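Local coordinates for protein pectate lyase II (Xanthomonas campestris pv. campestris, PDB 2QY1) that probably cleaves pectate, the polygalacturonate of plant cell walls, by beta-elimination as a secreted polysaccharide lyase of family 1, at residues G230-M235 with T254-S259; S259-W264 with S283-N288; Q175-N180 with S206-Q211; F213-I218 with G236-I241; F223-T228 with F246-N251. The protein carries 2 engineered substitutions. All blocks are in the same frame, centred on the assembly; numbering follows the deposited sequence.

In the fold
In this right-handed parallel beta-helix, contacts 1, 3, 4 and 5 join parallel strands of successive turns, while contact 2 packs a later segment against the outer turns. Contacts 1 and 2 share S259 and have centres about 5 Å apart; T254 OG1 bonds to A287 O between them. Contact 3 lies one strand back from contact 1, centres about 10 Å apart, linked through backbone bonds of Q211 with N232 and R234. Contacts 4 and 5 lie about 20 Å apart between centres, near the two ends of strand 215-226. I231 of contact 1 reaches toward both, touching I218, F223 and F246. A phosphate held by R234 lies about 4 Å from the L210 side chain, so contacts 1 and 3 border the same anion site, possibly part of the substrate cleft.

Contact 1. Residues G230-M235 with T254-S259; sequences GINVRM and TSRDSS. With PO4 (phosphate ion), chain C.
Two successive turns of the right-handed parallel beta-helix stack here, strand 231-234 against the end of strand 245-255, as the N232-T254 parallel bridge (CA to CA 5.0 Å) establishes. Backbone bonds bracket N232: T254 N donates to I231 O nearly along the C=O axis, and V233 N donates to T254 O in the carbonyl plane. A side chain extends the ladder, because S255 OG, anti to its own backbone N, donates to V233 O at 2.6 Å; the same hydroxyl is bonded to G262 N.

The polar side-chain interactions centre on R234, whose chain bends at chi2 and chi3 (148° and 76°). Its NE donates to S258 OG at 2.8 Å, almost straight (174°) and in the guanidinium plane, while NH2 adds a weak bond to that oxygen. D184 also bonds S258 OG, a second-shell link that would help position it. A phosphate ion, probably from the crystallisation liquor, is gripped by two bonds, R234 NH1 to O1 and R234 NH2 to O4, both 2.8 Å. R256 O lies over one guanidinium face, offset toward the rim, at a poor angle for bonding. With R212 close by, the phosphate probably offsets two like charges.

Packing completes the contact at M235. Its chain, bent at chi2 and chi3, sets SD 3.8 Å from S258 CB and only 3.4 Å from S259 OG.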
# COMPACT_ATOMS: atom_id res chain seq x y z
N GLY A 230 10.18 -8.29 -5.38
CA GLY A 230 9.52 -7.96 -4.12
C GLY A 230 9.77 -6.53 -3.68
O GLY A 230 9.29 -5.58 -4.31
N ILE A 231 10.52 -6.38 -2.59
CA ILE A 231 10.92 -5.07 -2.08
C ILE A 231 11.99 -4.50 -3.01
O ILE A 231 13.07 -5.07 -3.15
CB ILE A 231 11.46 -5.16 -0.64
CG1 ILE A 231 10.41 -5.74 0.31
CG2 ILE A 231 11.93 -3.79 -0.15
CD1 ILE A 231 10.98 -6.37 1.57
N ASN A 232 11.66 -3.38 -3.65
CA ASN A 232 12.57 -2.73 -4.58
C ASN A 232 12.93 -1.33 -4.08
O ASN A 232 12.14 -0.39 -4.23
CB ASN A 232 11.95 -2.67 -5.98
CG ASN A 232 12.97 -2.39 -7.08
OD1 ASN A 232 14.17 -2.27 -6.82
ND2 ASN A 232 12.48 -2.28 -8.31
N VAL A 233 14.11 -1.20 -3.49
CA VAL A 233 14.55 0.05 -2.87
C VAL A 233 15.46 0.82 -3.83
O VAL A 233 16.45 0.28 -4.31
CB VAL A 233 15.27 -0.18 -1.53
CG1 VAL A 233 15.42 1.12 -0.77
CG2 VAL A 233 14.51 -1.19 -0.67
N ARG A 234 15.11 2.08 -4.09
CA ARG A 234 15.74 2.85 -5.17
C ARG A 234 15.97 4.30 -4.78
O ARG A 234 15.43 4.78 -3.78
CB ARG A 234 14.86 2.78 -6.43
CG ARG A 234 14.80 1.41 -7.08
CD ARG A 234 13.45 1.16 -7.74
NE ARG A 234 13.30 1.88 -9.00
CZ ARG A 234 12.46 1.54 -9.98
NH1 ARG A 234 11.68 0.47 -9.86
NH2 ARG A 234 12.41 2.27 -11.09
N MET A 235 16.79 4.99 -5.57
CA MET A 235 17.05 6.44 -5.43
C MET A 235 17.52 6.87 -4.03
O MET A 235 17.04 7.88 -3.49
CB MET A 235 15.82 7.25 -5.86
CG MET A 235 15.46 7.16 -7.34
SD MET A 235 16.85 7.45 -8.47
CE MET A 235 17.35 9.11 -8.03
N THR A 254 15.67 -6.26 -3.60
CA THR A 254 16.46 -5.82 -4.75
C THR A 254 16.48 -4.30 -4.88
O THR A 254 15.71 -3.60 -4.22
CB THR A 254 15.95 -6.47 -6.07
OG1 THR A 254 16.80 -6.10 -7.16
CG2 THR A 254 14.51 -6.04 -6.39
N SER A 255 17.39 -3.81 -5.71
CA SER A 255 17.38 -2.43 -6.18
C SER A 255 17.64 -2.44 -7.68
O SER A 255 18.71 -2.85 -8.12
CB SER A 255 18.45 -1.61 -5.47
OG SER A 255 18.42 -0.27 -5.94
N ARG A 256 16.65 -1.99 -8.46
CA ARG A 256 16.75 -2.05 -9.92
C ARG A 256 15.91 -0.99 -10.64
O ARG A 256 14.88 -0.56 -10.13
CB ARG A 256 16.37 -3.45 -10.43
CG ARG A 256 14.97 -3.93 -10.02
CD ARG A 256 14.69 -5.33 -10.53
NE ARG A 256 15.66 -6.30 -10.00
CZ ARG A 256 15.88 -7.50 -10.52
NH1 ARG A 256 15.21 -7.91 -11.59
NH2 ARG A 256 16.79 -8.30 -9.96
N ASP A 257 16.39 -0.59 -11.81
CA ASP A 257 15.66 0.25 -12.78
C ASP A 257 15.58 1.76 -12.48
O ASP A 257 14.91 2.50 -13.20
CB ASP A 257 14.26 -0.33 -13.07
CG ASP A 257 14.33 -1.67 -13.77
OD1 ASP A 257 15.06 -1.79 -14.77
OD2 ASP A 257 13.64 -2.61 -13.31
N SER A 258 16.29 2.20 -11.44
CA SER A 258 16.48 3.62 -11.18
C SER A 258 17.91 4.05 -11.53
O SER A 258 18.81 3.22 -11.64
CB SER A 258 16.17 3.97 -9.73
OG SER A 258 14.78 4.18 -9.54
N SER A 259 18.09 5.36 -11.71
CA SER A 259 19.41 5.93 -12.00
C SER A 259 20.40 5.71 -10.86
O SER A 259 21.61 5.64 -11.09
CB SER A 259 19.29 7.42 -12.32
OG SER A 259 18.65 8.12 -11.26
P PO4 C . 10.24 0.00 -13.29
O1 PO4 C . 10.37 -0.76 -11.99
O2 PO4 C . 8.80 -0.02 -13.75
O3 PO4 C . 11.11 -0.65 -14.34
O4 PO4 C . 10.68 1.44 -13.08

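Contact 2. Residues S259-W264 with S283-N288; sequences SEIGYW and SKPYAN
K284 directs its CB at segment 259-264, but its ammonium turns to a weak bond with D257 O, so the contact proper starts at P285. The pyrrolidine ring of P285 brings CG to 4.0 Å from S259 O. Its CB meets the gamma methyl of I261, with CG2 to CB 4.2 Å, and P285 O stands 3.9 Å from that same I261 CG2. I261 holds CG1 in the crowded position between backbone N and carbonyl carbon (chi1 66°), which leaves CG2 as the touching branch. Y286 sends its CB the other way and its side chain packs on T279. At A287 the six-membered end of the W264 indole arrives: CH2 lies 3.9 Å from A287 CB and 3.8 Å from A287 O, which sits at the ring edge near its plane. N288 also points off, its OD1 bonding to T254 and R256. In the beta-helix, then, the loop before strand 263-267 packs on P285, and W264 in that strand meets the short strand 287-288, which runs antiparallel to strand 245-255. Contacts near 4 Å between methyl, ring and carbonyl atoms imply that the two segments adhere by van der Waals packing, their polar groups being paired mainly with third parties such as T254.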
# COMPACT_ATOMS: atom_id res chain seq x y z
N SER A 259 18.09 5.36 -11.71
CA SER A 259 19.41 5.93 -12.00
C SER A 259 20.40 5.71 -10.86
O SER A 259 21.61 5.64 -11.09
CB SER A 259 19.29 7.42 -12.32
OG SER A 259 18.65 8.12 -11.26
N GLU A 260 19.88 5.60 -9.64
CA GLU A 260 20.70 5.36 -8.45
C GLU A 260 20.05 4.30 -7.56
O GLU A 260 18.83 4.25 -7.43
CB GLU A 260 20.91 6.65 -7.67
CG GLU A 260 21.88 7.62 -8.33
CD GLU A 260 21.81 9.02 -7.74
OE1 GLU A 260 20.68 9.51 -7.50
OE2 GLU A 260 22.87 9.63 -7.53
N ILE A 261 20.88 3.47 -6.93
CA ILE A 261 20.38 2.36 -6.12
C ILE A 261 19.85 2.79 -4.75
O ILE A 261 20.12 3.91 -4.28
CB ILE A 261 21.43 1.21 -5.96
CG1 ILE A 261 22.64 1.68 -5.15
CG2 ILE A 261 21.83 0.64 -7.32
CD1 ILE A 261 23.40 0.55 -4.47
N GLY A 262 19.08 1.91 -4.12
CA GLY A 262 18.64 2.07 -2.74
C GLY A 262 19.28 1.01 -1.87
O GLY A 262 19.91 0.08 -2.37
N TYR A 263 19.10 1.13 -0.55
CA TYR A 263 19.83 0.31 0.41
C TYR A 263 18.91 -0.34 1.44
O TYR A 263 17.75 0.07 1.59
CB TYR A 263 20.91 1.15 1.12
CG TYR A 263 21.80 1.91 0.16
CD1 TYR A 263 22.96 1.33 -0.34
CD2 TYR A 263 21.47 3.21 -0.25
CE1 TYR A 263 23.78 2.03 -1.23
CE2 TYR A 263 22.29 3.90 -1.14
CZ TYR A 263 23.44 3.31 -1.63
OH TYR A 263 24.24 4.00 -2.50
N TRP A 264 19.42 -1.36 2.13
CA TRP A 264 18.61 -2.10 3.10
C TRP A 264 19.36 -2.55 4.35
O TRP A 264 20.55 -2.88 4.29
CB TRP A 264 17.92 -3.30 2.44
CG TRP A 264 18.81 -4.10 1.52
CD1 TRP A 264 19.75 -5.01 1.88
CD2 TRP A 264 18.82 -4.05 0.09
NE1 TRP A 264 20.35 -5.54 0.76
CE2 TRP A 264 19.80 -4.96 -0.35
CE3 TRP A 264 18.09 -3.32 -0.86
CZ2 TRP A 264 20.07 -5.17 -1.71
CZ3 TRP A 264 18.36 -3.52 -2.21
CH2 TRP A 264 19.34 -4.44 -2.62
N SER A 283 20.57 -1.17 -18.68
CA SER A 283 21.96 -0.79 -18.45
C SER A 283 22.20 -0.24 -17.04
O SER A 283 23.34 -0.19 -16.57
CB SER A 283 22.42 0.23 -19.49
OG SER A 283 23.78 0.55 -19.32
N LYS A 284 21.12 0.17 -16.38
CA LYS A 284 21.18 0.80 -15.06
C LYS A 284 21.75 -0.13 -13.98
O LYS A 284 21.58 -1.35 -14.08
CB LYS A 284 19.80 1.32 -14.66
CG LYS A 284 19.31 2.47 -15.52
CD LYS A 284 17.82 2.71 -15.35
CE LYS A 284 17.31 3.70 -16.38
NZ LYS A 284 15.88 4.01 -16.18
N PRO A 285 22.44 0.43 -12.97
CA PRO A 285 23.01 -0.38 -11.89
C PRO A 285 21.94 -1.07 -11.05
O PRO A 285 20.84 -0.53 -10.86
CB PRO A 285 23.77 0.65 -11.04
CG PRO A 285 23.10 1.95 -11.33
CD PRO A 285 22.73 1.87 -12.78
N TYR A 286 22.26 -2.27 -10.55
CA TYR A 286 21.32 -3.05 -9.75
C TYR A 286 22.02 -3.80 -8.60
O TYR A 286 23.24 -3.92 -8.58
CB TYR A 286 20.55 -4.04 -10.63
CG TYR A 286 21.29 -5.34 -10.92
CD1 TYR A 286 22.23 -5.42 -11.94
CD2 TYR A 286 21.03 -6.49 -10.17
CE1 TYR A 286 22.91 -6.61 -12.20
CE2 TYR A 286 21.70 -7.68 -10.42
CZ TYR A 286 22.63 -7.73 -11.44
OH TYR A 286 23.30 -8.91 -11.70
N ALA A 287 21.21 -4.29 -7.67
CA ALA A 287 21.69 -5.14 -6.58
C ALA A 287 20.63 -6.17 -6.20
O ALA A 287 19.43 -5.87 -6.17
CB ALA A 287 22.08 -4.30 -5.37
N ASN A 288 21.08 -7.39 -5.92
CA ASN A 288 20.23 -8.46 -5.40
C ASN A 288 20.77 -8.94 -4.06
O ASN A 288 21.95 -9.27 -3.94
CB ASN A 288 20.17 -9.63 -6.39
CG ASN A 288 19.26 -9.37 -7.58
OD1 ASN A 288 18.39 -8.49 -7.56
ND2 ASN A 288 19.45 -10.15 -8.64

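Contact 3. Residues Q175-N180 with S206-Q211; sequences QKVALN and SRVPLQ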
# COMPACT_ATOMS: atom_id res chain seq x y z
N GLN A 175 -0.96 -6.84 -10.02
CA GLN A 175 0.34 -6.70 -10.69
C GLN A 175 1.30 -5.78 -9.93
O GLN A 175 2.42 -6.18 -9.60
CB GLN A 175 0.20 -6.22 -12.14
CG GLN A 175 1.52 -6.35 -12.92
CD GLN A 175 1.61 -5.45 -14.15
OE1 GLN A 175 0.68 -4.71 -14.47
NE2 GLN A 175 2.73 -5.54 -14.86
N LYS A 176 0.86 -4.55 -9.66
CA LYS A 176 1.71 -3.54 -9.06
C LYS A 176 1.19 -3.10 -7.69
O LYS A 176 0.28 -2.27 -7.59
CB LYS A 176 1.88 -2.36 -10.02
CG LYS A 176 2.79 -2.71 -11.19
CD LYS A 176 2.86 -1.62 -12.24
CE LYS A 176 4.16 -1.72 -13.06
NZ LYS A 176 4.31 -3.03 -13.77
N VAL A 177 1.78 -3.66 -6.64
CA VAL A 177 1.20 -3.61 -5.30
C VAL A 177 1.27 -2.24 -4.62
O VAL A 177 0.24 -1.69 -4.21
CB VAL A 177 1.81 -4.69 -4.37
CG1 VAL A 177 1.23 -4.60 -2.96
CG2 VAL A 177 1.58 -6.07 -4.95
N ALA A 178 2.48 -1.71 -4.49
CA ALA A 178 2.69 -0.53 -3.66
C ALA A 178 3.80 0.36 -4.21
O ALA A 178 4.96 -0.04 -4.26
CB ALA A 178 2.99 -0.93 -2.22
N LEU A 179 3.42 1.57 -4.63
CA LEU A 179 4.38 2.56 -5.08
C LEU A 179 4.67 3.54 -3.96
O LEU A 179 3.78 3.93 -3.21
CB LEU A 179 3.83 3.31 -6.31
CG LEU A 179 4.74 4.30 -7.05
CD1 LEU A 179 5.95 3.61 -7.66
CD2 LEU A 179 3.94 5.03 -8.12
N ASN A 180 5.94 3.94 -3.85
CA ASN A 180 6.35 4.95 -2.88
C ASN A 180 7.38 5.86 -3.54
O ASN A 180 8.58 5.60 -3.46
CB ASN A 180 6.89 4.29 -1.61
CG ASN A 180 6.83 5.20 -0.40
OD1 ASN A 180 7.14 6.39 -0.48
ND2 ASN A 180 6.42 4.64 0.74
N SER A 206 4.98 -7.29 -8.76
CA SER A 206 6.06 -6.37 -8.41
C SER A 206 5.60 -5.19 -7.55
O SER A 206 4.41 -5.04 -7.28
CB SER A 206 6.76 -5.85 -9.68
OG SER A 206 5.91 -4.95 -10.37
N ARG A 207 6.57 -4.36 -7.15
CA ARG A 207 6.35 -3.18 -6.30
C ARG A 207 5.82 -3.60 -4.94
O ARG A 207 4.69 -3.28 -4.58
CB ARG A 207 5.37 -2.19 -6.94
CG ARG A 207 5.73 -1.63 -8.30
CD ARG A 207 4.76 -0.50 -8.61
NE ARG A 207 4.93 0.10 -9.93
CZ ARG A 207 4.08 0.98 -10.46
NH1 ARG A 207 2.98 1.35 -9.79
NH2 ARG A 207 4.31 1.47 -11.66
N VAL A 208 6.64 -4.31 -4.16
CA VAL A 208 6.17 -4.84 -2.88
C VAL A 208 7.02 -4.44 -1.66
O VAL A 208 7.45 -5.31 -0.90
CB VAL A 208 5.97 -6.39 -2.94
CG1 VAL A 208 4.82 -6.79 -2.06
CG2 VAL A 208 5.70 -6.87 -4.37
N PRO A 209 7.26 -3.13 -1.45
CA PRO A 209 6.90 -1.96 -2.25
C PRO A 209 8.01 -1.55 -3.22
O PRO A 209 9.15 -2.01 -3.09
CB PRO A 209 6.72 -0.88 -1.19
CG PRO A 209 7.73 -1.23 -0.14
CD PRO A 209 7.95 -2.73 -0.20
N LEU A 210 7.67 -0.71 -4.19
CA LEU A 210 8.69 0.01 -4.94
C LEU A 210 8.94 1.29 -4.17
O LEU A 210 8.06 2.15 -4.09
CB LEU A 210 8.21 0.31 -6.37
CG LEU A 210 9.21 0.84 -7.42
CD1 LEU A 210 8.52 0.95 -8.78
CD2 LEU A 210 9.85 2.18 -7.04
N GLN A 211 10.13 1.41 -3.58
CA GLN A 211 10.47 2.58 -2.79
C GLN A 211 11.50 3.45 -3.50
O GLN A 211 12.58 2.99 -3.85
CB GLN A 211 10.99 2.17 -1.40
CG GLN A 211 11.37 3.34 -0.50
CD GLN A 211 12.07 2.92 0.78
OE1 GLN A 211 12.02 1.75 1.18
NE2 GLN A 211 12.73 3.87 1.43
O HOH W 1 1.60 0.30 -7.31
O HOH W 2 5.57 -5.77 -12.88
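The backbones run parallel in two short ladders, the K176-S206 bridge (CA to CA 5.2 Å) and the L179-L210 and N180-Q211 bridges, with the register slipping by one residue between them. At the slip R207 has positive phi (63°) and a cis peptide precedes P209; A178 N reaches R207 O at 2.7 Å, and L210 N bonds A178 O nearly along the C=O axis.

R207 carries the side-chain contact. Extended from CG to NE, it crosses K176 obliquely and lies between two aliphatic groups: K176 CD sits over the centre of one guanidinium face, 3.4 Å from R207 CZ, and L179 CD1 covers the opposite face near the rim. The bend at chi4 (59°) leaves K176 NZ 5.0 Å from R207 NH2, so the like charges do not touch. Two waters tie off the polar ends. One donates to K176 O and accepts from R207 NH1 at 3.0 Å, in the guanidinium plane; the other bridges K176 NZ and S206 OG. L179 and L210 run side by side, their CD1 atoms 3.9 Å apart.

R207 to R212 spell the R-x-P-x-x-R pattern of family 1 pectate lyases, which in relatives lines the substrate cleft. Within the beta-helix, strand 210-212 pairs on its other side with strand 231-234, L210 packing on R234, while V208 and P209 face strands 193-202 and 215-226.

Contact 4. Residues F213-I218 with G236-I241; sequences FGLSHI and GGIAKI. Engineered in segment 213-218: F213 (natural residue Arg).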
# COMPACT_ATOMS: atom_id res chain seq x y z
N PHE A 213 13.53 7.00 -2.69
CA PHE A 213 13.89 7.98 -1.65
C PHE A 213 13.32 7.61 -0.28
O PHE A 213 12.65 6.58 -0.12
CB PHE A 213 13.45 9.41 -2.02
CG PHE A 213 13.86 9.84 -3.41
CD1 PHE A 213 15.11 10.41 -3.64
CD2 PHE A 213 12.97 9.72 -4.48
CE1 PHE A 213 15.48 10.82 -4.92
CE2 PHE A 213 13.34 10.12 -5.76
CZ PHE A 213 14.59 10.68 -5.98
N GLY A 214 13.59 8.46 0.72
CA GLY A 214 12.97 8.34 2.04
C GLY A 214 13.42 7.15 2.87
O GLY A 214 14.36 6.43 2.50
N LEU A 215 12.74 6.94 3.99
CA LEU A 215 13.02 5.83 4.88
C LEU A 215 11.78 4.99 5.07
O LEU A 215 10.67 5.52 5.16
CB LEU A 215 13.52 6.33 6.24
CG LEU A 215 14.74 7.26 6.27
CD1 LEU A 215 14.94 7.83 7.67
CD2 LEU A 215 16.00 6.56 5.79
N SER A 216 11.96 3.67 5.14
CA SER A 216 10.86 2.77 5.40
C SER A 216 11.23 1.70 6.41
O SER A 216 12.41 1.37 6.60
CB SER A 216 10.34 2.13 4.11
OG SER A 216 11.22 1.12 3.65
N HIS A 217 10.21 1.17 7.07
CA HIS A 217 10.36 0.04 7.97
C HIS A 217 9.36 -1.01 7.51
O HIS A 217 8.15 -0.82 7.60
CB HIS A 217 10.11 0.47 9.41
CG HIS A 217 10.38 -0.59 10.43
ND1 HIS A 217 9.78 -0.59 11.67
CD2 HIS A 217 11.17 -1.69 10.39
CE1 HIS A 217 10.20 -1.64 12.36
NE2 HIS A 217 11.04 -2.33 11.60
N ILE A 218 9.89 -2.11 6.98
CA ILE A 218 9.09 -3.19 6.40
C ILE A 218 9.28 -4.44 7.26
O ILE A 218 10.31 -5.10 7.16
CB ILE A 218 9.50 -3.44 4.92
CG1 ILE A 218 9.30 -2.16 4.09
CG2 ILE A 218 8.72 -4.61 4.31
CD1 ILE A 218 10.11 -2.11 2.79
N GLY A 236 18.45 6.12 -3.46
CA GLY A 236 19.02 6.47 -2.16
C GLY A 236 18.13 6.17 -0.96
O GLY A 236 18.50 6.45 0.18
N GLY A 237 16.94 5.62 -1.22
CA GLY A 237 16.05 5.18 -0.16
C GLY A 237 16.70 4.11 0.70
O GLY A 237 17.55 3.35 0.23
N ILE A 238 16.34 4.07 1.98
CA ILE A 238 16.81 3.02 2.88
C ILE A 238 15.61 2.32 3.51
O ILE A 238 14.68 2.98 3.97
CB ILE A 238 17.78 3.57 3.96
CG1 ILE A 238 18.99 4.26 3.31
CG2 ILE A 238 18.24 2.45 4.90
CD1 ILE A 238 19.87 5.06 4.27
N ALA A 239 15.63 1.00 3.52
CA ALA A 239 14.56 0.21 4.12
C ALA A 239 15.10 -0.70 5.22
O ALA A 239 16.01 -1.49 5.00
CB ALA A 239 13.85 -0.61 3.06
N LYS A 240 14.53 -0.56 6.42
CA LYS A 240 14.77 -1.52 7.49
C LYS A 240 13.82 -2.70 7.27
O LYS A 240 12.61 -2.58 7.47
CB LYS A 240 14.57 -0.89 8.87
CG LYS A 240 14.90 -1.82 10.02
CD LYS A 240 14.77 -1.13 11.37
CE LYS A 240 15.19 -2.05 12.51
NZ LYS A 240 16.66 -2.33 12.51
N ILE A 241 14.38 -3.82 6.82
CA ILE A 241 13.60 -5.01 6.47
C ILE A 241 13.79 -6.07 7.56
O ILE A 241 14.85 -6.69 7.66
CB ILE A 241 14.00 -5.55 5.07
CG1 ILE A 241 13.84 -4.45 4.01
CG2 ILE A 241 13.17 -6.79 4.71
CD1 ILE A 241 14.41 -4.80 2.64
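The H217 imidazole stands with its edge to the neighbouring strand: K240 O lies in the ring plane, 3.4 Å from H217 CD2. The K240 chain runs alongside in the same direction, its CD 3.9 Å from H217 NE2, and a bend at chi4 leads its ammonium away, K240 NZ being 5.7 Å from H217 NE2. Y304 OH bonds H217 ND1 and E242 OE2 bonds H217 NE2; with a carboxylate on one nitrogen, the ring may favour the charged form. The rings of Y219 and Y306 also meet it, the latter edge-to-face. The other flat group, the engineered F213 ring, has its CB turned away from 236-241 and touches M235.

Strands 215-218 and 238-241 are parallel, their axes 4.6 Å apart and 17° off alignment. Four backbone bonds, all fairly straight, step between them; K240 N to S216 O, at 2.9 Å, is the one whose donor stands above the carbonyl plane. On the face of L215 and I238, L215 CD2 reaches I238 CB at 3.9 Å. On the face of S216 and A239, S216 OG is pressed to 3.2 Å from A239 CB while bonding to Q211 OE1, and I218 CD1 rests on the same methyl.

In the right-handed beta-helix this pair lies between strands 193-202 and 263-267, with I218, A239 and I241 packing across the interior on strand 231-234.

Contact 5. Residues F223-T228 with F246-N251; sequences FNNVTT and FENIKN
F223 leaves its strand with CG anti to the carbonyl carbon (chi1 -60°) and leans along the F246 side chain. Its CB already touches the next turn, 3.9 Å from I249 CD1. CG lies near F246 CD2, and CD1 meets the I249 delta methyl again, F223 CD1 to I249 CD1 being 3.8 Å. On the other rim the ring overlap is closest: F223 CD2 stands 3.5 Å from F246 CE2 and F223 CE2 3.6 Å from the same carbon. At the tip, CZ approaches F246 CE2 and I231 CD1, while CE1 turns toward V208 O. The result is an offset stack, centroids 4.6 Å apart and planes 24° apart, in the interior of this right-handed parallel beta-helix, where the F201 ring also meets F223 and W292 meets F246, both at steep angles. Beside the rings, E247 N donates to F223 O from above the carbonyl plane. Past a corner at N225 and N248, V226 and I249 run side by side, V226 CB to I249 CG1 3.6 Å. Two backbone bonds hold this later part, V226 N to N248 O at 3.1 Å and K250 N to V226 O, nearly straight at 169°. Beyond that bond the extended K250 chain slides past T227 O.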
# COMPACT_ATOMS: atom_id res chain seq x y z
N PHE A 223 5.10 -12.76 2.27
CA PHE A 223 5.20 -12.76 0.81
C PHE A 223 5.06 -14.19 0.31
O PHE A 223 5.74 -15.09 0.81
CB PHE A 223 6.56 -12.20 0.35
CG PHE A 223 6.85 -10.79 0.79
CD1 PHE A 223 6.85 -9.75 -0.13
CD2 PHE A 223 7.15 -10.51 2.12
CE1 PHE A 223 7.13 -8.44 0.26
CE2 PHE A 223 7.43 -9.20 2.53
CZ PHE A 223 7.42 -8.17 1.59
N ASN A 224 4.20 -14.39 -0.68
CA ASN A 224 4.04 -15.69 -1.31
C ASN A 224 3.59 -15.53 -2.75
O ASN A 224 2.63 -14.82 -3.03
CB ASN A 224 3.05 -16.56 -0.54
CG ASN A 224 2.98 -17.99 -1.07
OD1 ASN A 224 1.89 -18.55 -1.22
ND2 ASN A 224 4.13 -18.58 -1.35
N ASN A 225 4.29 -16.21 -3.66
CA ASN A 225 4.02 -16.13 -5.10
C ASN A 225 4.11 -14.69 -5.63
O ASN A 225 3.15 -14.13 -6.16
CB ASN A 225 2.69 -16.81 -5.45
CG ASN A 225 2.75 -18.32 -5.24
OD1 ASN A 225 1.90 -18.90 -4.55
ND2 ASN A 225 3.76 -18.96 -5.81
N VAL A 226 5.29 -14.11 -5.45
CA VAL A 226 5.64 -12.80 -5.98
C VAL A 226 6.60 -13.06 -7.13
O VAL A 226 7.72 -13.52 -6.92
CB VAL A 226 6.28 -11.90 -4.90
CG1 VAL A 226 6.51 -10.49 -5.42
CG2 VAL A 226 5.41 -11.87 -3.63
N THR A 227 6.15 -12.78 -8.35
CA THR A 227 6.74 -13.40 -9.54
C THR A 227 7.79 -12.59 -10.31
O THR A 227 8.55 -13.17 -11.09
CB THR A 227 5.64 -13.90 -10.51
OG1 THR A 227 4.75 -12.83 -10.82
CG2 THR A 227 4.86 -15.05 -9.89
N THR A 228 7.84 -11.28 -10.09
CA THR A 228 8.81 -10.43 -10.80
C THR A 228 9.88 -9.89 -9.85
O THR A 228 11.08 -10.09 -10.08
CB THR A 228 8.12 -9.27 -11.58
OG1 THR A 228 7.34 -9.82 -12.64
CG2 THR A 228 9.15 -8.31 -12.17
N PHE A 246 9.34 -14.78 3.79
CA PHE A 246 9.45 -14.86 2.33
C PHE A 246 9.38 -16.31 1.85
O PHE A 246 10.07 -17.18 2.38
CB PHE A 246 10.78 -14.27 1.85
CG PHE A 246 10.97 -12.81 2.15
CD1 PHE A 246 11.70 -12.40 3.26
CD2 PHE A 246 10.43 -11.83 1.30
CE1 PHE A 246 11.89 -11.05 3.53
CE2 PHE A 246 10.62 -10.48 1.57
CZ PHE A 246 11.35 -10.08 2.69
N GLU A 247 8.54 -16.56 0.85
CA GLU A 247 8.54 -17.85 0.13
C GLU A 247 7.95 -17.69 -1.27
O GLU A 247 7.14 -16.78 -1.50
CB GLU A 247 7.81 -18.95 0.92
CG GLU A 247 6.33 -18.69 1.18
CD GLU A 247 5.66 -19.84 1.90
OE1 GLU A 247 6.29 -20.90 2.08
OE2 GLU A 247 4.48 -19.69 2.29
N ASN A 248 8.36 -18.56 -2.18
CA ASN A 248 7.92 -18.52 -3.58
C ASN A 248 7.96 -17.09 -4.14
O ASN A 248 6.95 -16.54 -4.57
CB ASN A 248 6.52 -19.14 -3.73
CG ASN A 248 6.45 -20.56 -3.18
OD1 ASN A 248 5.62 -20.86 -2.31
ND2 ASN A 248 7.32 -21.43 -3.67
N ILE A 249 9.15 -16.49 -4.10
CA ILE A 249 9.32 -15.09 -4.46
C ILE A 249 10.59 -14.90 -5.29
O ILE A 249 11.65 -15.43 -4.95
CB ILE A 249 9.29 -14.15 -3.20
CG1 ILE A 249 9.57 -12.69 -3.59
CG2 ILE A 249 10.26 -14.63 -2.12
CD1 ILE A 249 9.08 -11.65 -2.57
N LYS A 250 10.46 -14.16 -6.39
CA LYS A 250 11.60 -13.79 -7.22
C LYS A 250 12.07 -12.40 -6.82
O LYS A 250 11.25 -11.51 -6.59
CB LYS A 250 11.22 -13.83 -8.71
CG LYS A 250 12.39 -13.64 -9.65
CD LYS A 250 11.99 -13.85 -11.10
CE LYS A 250 13.19 -13.72 -12.01
NZ LYS A 250 12.89 -14.23 -13.38
N ASN A 251 13.39 -12.23 -6.74
CA ASN A 251 14.01 -10.97 -6.30
C ASN A 251 13.31 -10.35 -5.08
O ASN A 251 12.79 -9.23 -5.17
CB ASN A 251 14.07 -9.96 -7.45
CG ASN A 251 14.68 -10.55 -8.71
OD1 ASN A 251 14.04 -10.60 -9.76
ND2 ASN A 251 15.93 -11.00 -8.62